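Side-chain contact in beta-microseminoprotein (Homo sapiens, PDB 3IX0), which is a secreted, disulfide-rich seminal plasma protein that forms homodimers, interacts with PI16 and probably binds immunoglobulin: residues Q65-K70 with I76-K81. Residues are numbered along the deposited sequence; the frame is centred on the assembly and turned at random.
Sequences QRIFKK and IVVEKK
The Gln65 amide is linked to Lys80 through a water: NE2 gives it a weak bond, and the water donates to Lys80 O (water O to Lys80 O 2.9 Å). With CG between backbone N and carbonyl carbon (chi1 68°), the extended glutamine chain carries its amide past Val78 to that water. The Phe68 ring, which makes no contact with 76-81, has Lys70 N above one face, offset toward the rim, and also meets Tyr75.

On the face shared by Gln65, Ile67, Ile76 and Val78, Ile67 CD1 lies 3.7 Å from Val78 CG2, the two side chains crossing at about a right angle. Ile67 CB sits 4.0 Å from Ile76 CG1. Arg66 and Val77 start on the other face; the arginine then leads away from 76-81, NH1 bonding to Pro56 O, while Val77 packs on Pro56 and Val89.

Two reciprocal backbone pairs, Gln65-Val78 and Ile67-Ile76, define the antiparallel hairpin of strands 64-69 and 74-79, all four N-H...O angles being at least 160°. Between them Arg66 CA makes a CA-H...O contact with Ile76 O at 3.3 Å. Thus the four backbone hydrogen bonds fix the register, and aliphatic contacts and one water-mediated link supplement it.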
loop_
_atom_site.group_PDB
_atom_site.type_symbol
_atom_site.label_atom_id
_atom_site.label_comp_id
_atom_site.label_asym_id
_atom_site.label_seq_id
_atom_site.Cartn_x
_atom_site.Cartn_y
_atom_site.Cartn_z
ATOM N N GLN B 65 -9.744 -11.138 -19.556
ATOM C CA GLN B 65 -9.053 -11.748 -18.452
ATOM C C GLN B 65 -7.794 -10.932 -18.156
ATOM O O GLN B 65 -7.267 -10.247 -19.036
ATOM C CB GLN B 65 -8.673 -13.205 -18.786
ATOM C CG GLN B 65 -7.611 -13.333 -19.861
ATOM C CD GLN B 65 -7.346 -14.784 -20.291
ATOM O OE1 GLN B 65 -7.447 -15.715 -19.496
ATOM N NE2 GLN B 65 -6.984 -14.963 -21.553
ATOM N N ARG B 66 -7.306 -11.013 -16.925
ATOM C CA ARG B 66 -6.026 -10.395 -16.598
ATOM C C ARG B 66 -4.921 -11.446 -16.582
ATOM O O ARG B 66 -5.114 -12.578 -16.137
ATOM C CB ARG B 66 -6.091 -9.657 -15.255
ATOM C CG ARG B 66 -6.190 -10.565 -14.022
ATOM C CD ARG B 66 -6.632 -9.770 -12.805
ATOM N NE ARG B 66 -6.758 -10.606 -11.615
ATOM C CZ ARG B 66 -7.557 -10.336 -10.585
ATOM N NH1 ARG B 66 -8.321 -9.248 -10.587
ATOM N NH2 ARG B 66 -7.598 -11.162 -9.546
ATOM N N ILE B 67 -3.758 -11.076 -17.092
ATOM C CA ILE B 67 -2.652 -12.004 -17.148
ATOM C C ILE B 67 -1.422 -11.292 -16.566
ATOM O O ILE B 67 -1.082 -10.177 -16.967
ATOM C CB ILE B 67 -2.382 -12.466 -18.596
ATOM C CG1 ILE B 67 -3.641 -13.066 -19.224
ATOM C CG2 ILE B 67 -1.214 -13.439 -18.623
ATOM C CD1 ILE B 67 -3.471 -13.435 -20.713
ATOM N N PHE B 68 -0.772 -11.939 -15.613
ATOM C CA PHE B 68 0.353 -11.348 -14.908
ATOM C C PHE B 68 1.628 -11.532 -15.711
ATOM O O PHE B 68 1.895 -12.624 -16.174
ATOM C CB PHE B 68 0.524 -12.022 -13.539
ATOM C CG PHE B 68 1.649 -11.447 -12.722
ATOM C CD1 PHE B 68 1.709 -10.089 -12.469
ATOM C CD2 PHE B 68 2.646 -12.266 -12.211
ATOM C CE1 PHE B 68 2.747 -9.553 -11.728
ATOM C CE2 PHE B 68 3.673 -11.735 -11.467
ATOM C CZ PHE B 68 3.726 -10.374 -11.228
ATOM N N LYS B 69 2.411 -10.471 -15.865
ATOM C CA LYS B 69 3.720 -10.574 -16.513
ATOM C C LYS B 69 4.808 -10.301 -15.477
ATOM O O LYS B 69 5.140 -9.145 -15.210
ATOM C CB LYS B 69 3.837 -9.558 -17.650
ATOM C CG LYS B 69 2.670 -9.546 -18.622
ATOM C CD LYS B 69 2.999 -10.319 -19.890
ATOM C CE LYS B 69 2.287 -11.664 -19.932
ATOM N NZ LYS B 69 2.091 -12.129 -21.335
ATOM N N LYS B 70 5.351 -11.369 -14.898
ATOM C CA LYS B 70 6.256 -11.265 -13.774
ATOM C C LYS B 70 7.407 -10.336 -14.098
ATOM O O LYS B 70 7.713 -9.430 -13.325
ATOM C CB LYS B 70 6.781 -12.652 -13.381
ATOM C CG LYS B 70 7.485 -12.691 -12.026
ATOM C CD LYS B 70 7.069 -13.918 -11.207
ATOM C CE LYS B 70 7.859 -15.177 -11.563
ATOM N NZ LYS B 70 9.146 -15.285 -10.810
ATOM N N ILE B 76 -1.485 -7.395 -17.842
ATOM C CA ILE B 76 -2.200 -6.934 -19.009
ATOM C C ILE B 76 -3.631 -7.448 -18.874
ATOM O O ILE B 76 -3.891 -8.394 -18.128
ATOM C CB ILE B 76 -1.552 -7.424 -20.316
ATOM C CG1 ILE B 76 -1.444 -8.950 -20.341
ATOM C CG2 ILE B 76 -0.172 -6.792 -20.484
ATOM C CD1 ILE B 76 -1.283 -9.524 -21.748
ATOM N N VAL B 77 -4.557 -6.795 -19.556
ATOM C CA VAL B 77 -5.957 -7.201 -19.526
ATOM C C VAL B 77 -6.448 -7.293 -20.955
ATOM O O VAL B 77 -6.451 -6.301 -21.685
ATOM C CB VAL B 77 -6.837 -6.221 -18.765
ATOM C CG1 VAL B 77 -8.261 -6.731 -18.736
ATOM C CG2 VAL B 77 -6.285 -6.010 -17.332
ATOM N N VAL B 78 -6.863 -8.498 -21.339
ATOM C CA VAL B 78 -7.021 -8.833 -22.738
ATOM C C VAL B 78 -8.261 -9.675 -22.990
ATOM O O VAL B 78 -8.844 -10.251 -22.078
ATOM C CB VAL B 78 -5.769 -9.563 -23.254
ATOM C CG1 VAL B 78 -4.566 -8.641 -23.196
ATOM C CG2 VAL B 78 -5.489 -10.812 -22.435
ATOM N N GLU B 79 -8.674 -9.723 -24.245
ATOM C CA GLU B 79 -9.839 -10.497 -24.626
ATOM C C GLU B 79 -9.571 -11.995 -24.495
ATOM O O GLU B 79 -8.514 -12.491 -24.915
ATOM C CB GLU B 79 -10.248 -10.152 -26.053
ATOM C CG GLU B 79 -10.881 -8.778 -26.183
ATOM C CD GLU B 79 -11.322 -8.457 -27.614
ATOM O OE1 GLU B 79 -11.349 -9.369 -28.477
ATOM O OE2 GLU B 79 -11.647 -7.284 -27.869
ATOM N N LYS B 80 -10.532 -12.701 -23.899
ATOM C CA LYS B 80 -10.465 -14.160 -23.815
ATOM C C LYS B 80 -10.361 -14.823 -25.193
ATOM O O LYS B 80 -9.525 -15.716 -25.399
ATOM C CB LYS B 80 -11.647 -14.714 -23.029
ATOM C CG LYS B 80 -11.622 -14.344 -21.535
ATOM C CD LYS B 80 -12.838 -14.918 -20.827
ATOM C CE LYS B 80 -12.847 -14.595 -19.343
ATOM N NZ LYS B 80 -14.177 -14.912 -18.731
ATOM N N LYS B 81 -11.173 -14.361 -26.138
ATOM C CA LYS B 81 -11.199 -14.966 -27.471
ATOM C C LYS B 81 -9.961 -14.617 -28.291
ATOM O O LYS B 81 -9.725 -15.213 -29.333
ATOM C CB LYS B 81 -12.458 -14.568 -28.234
ATOM C CG LYS B 81 -12.433 -13.143 -28.715
ATOM C CD LYS B 81 -13.817 -12.683 -29.117
ATOM C CE LYS B 81 -13.750 -11.367 -29.878
ATOM N NZ LYS B 81 -14.829 -11.301 -30.889
HETATM O O HOH W 1 -7.835 -16.783 -23.293
#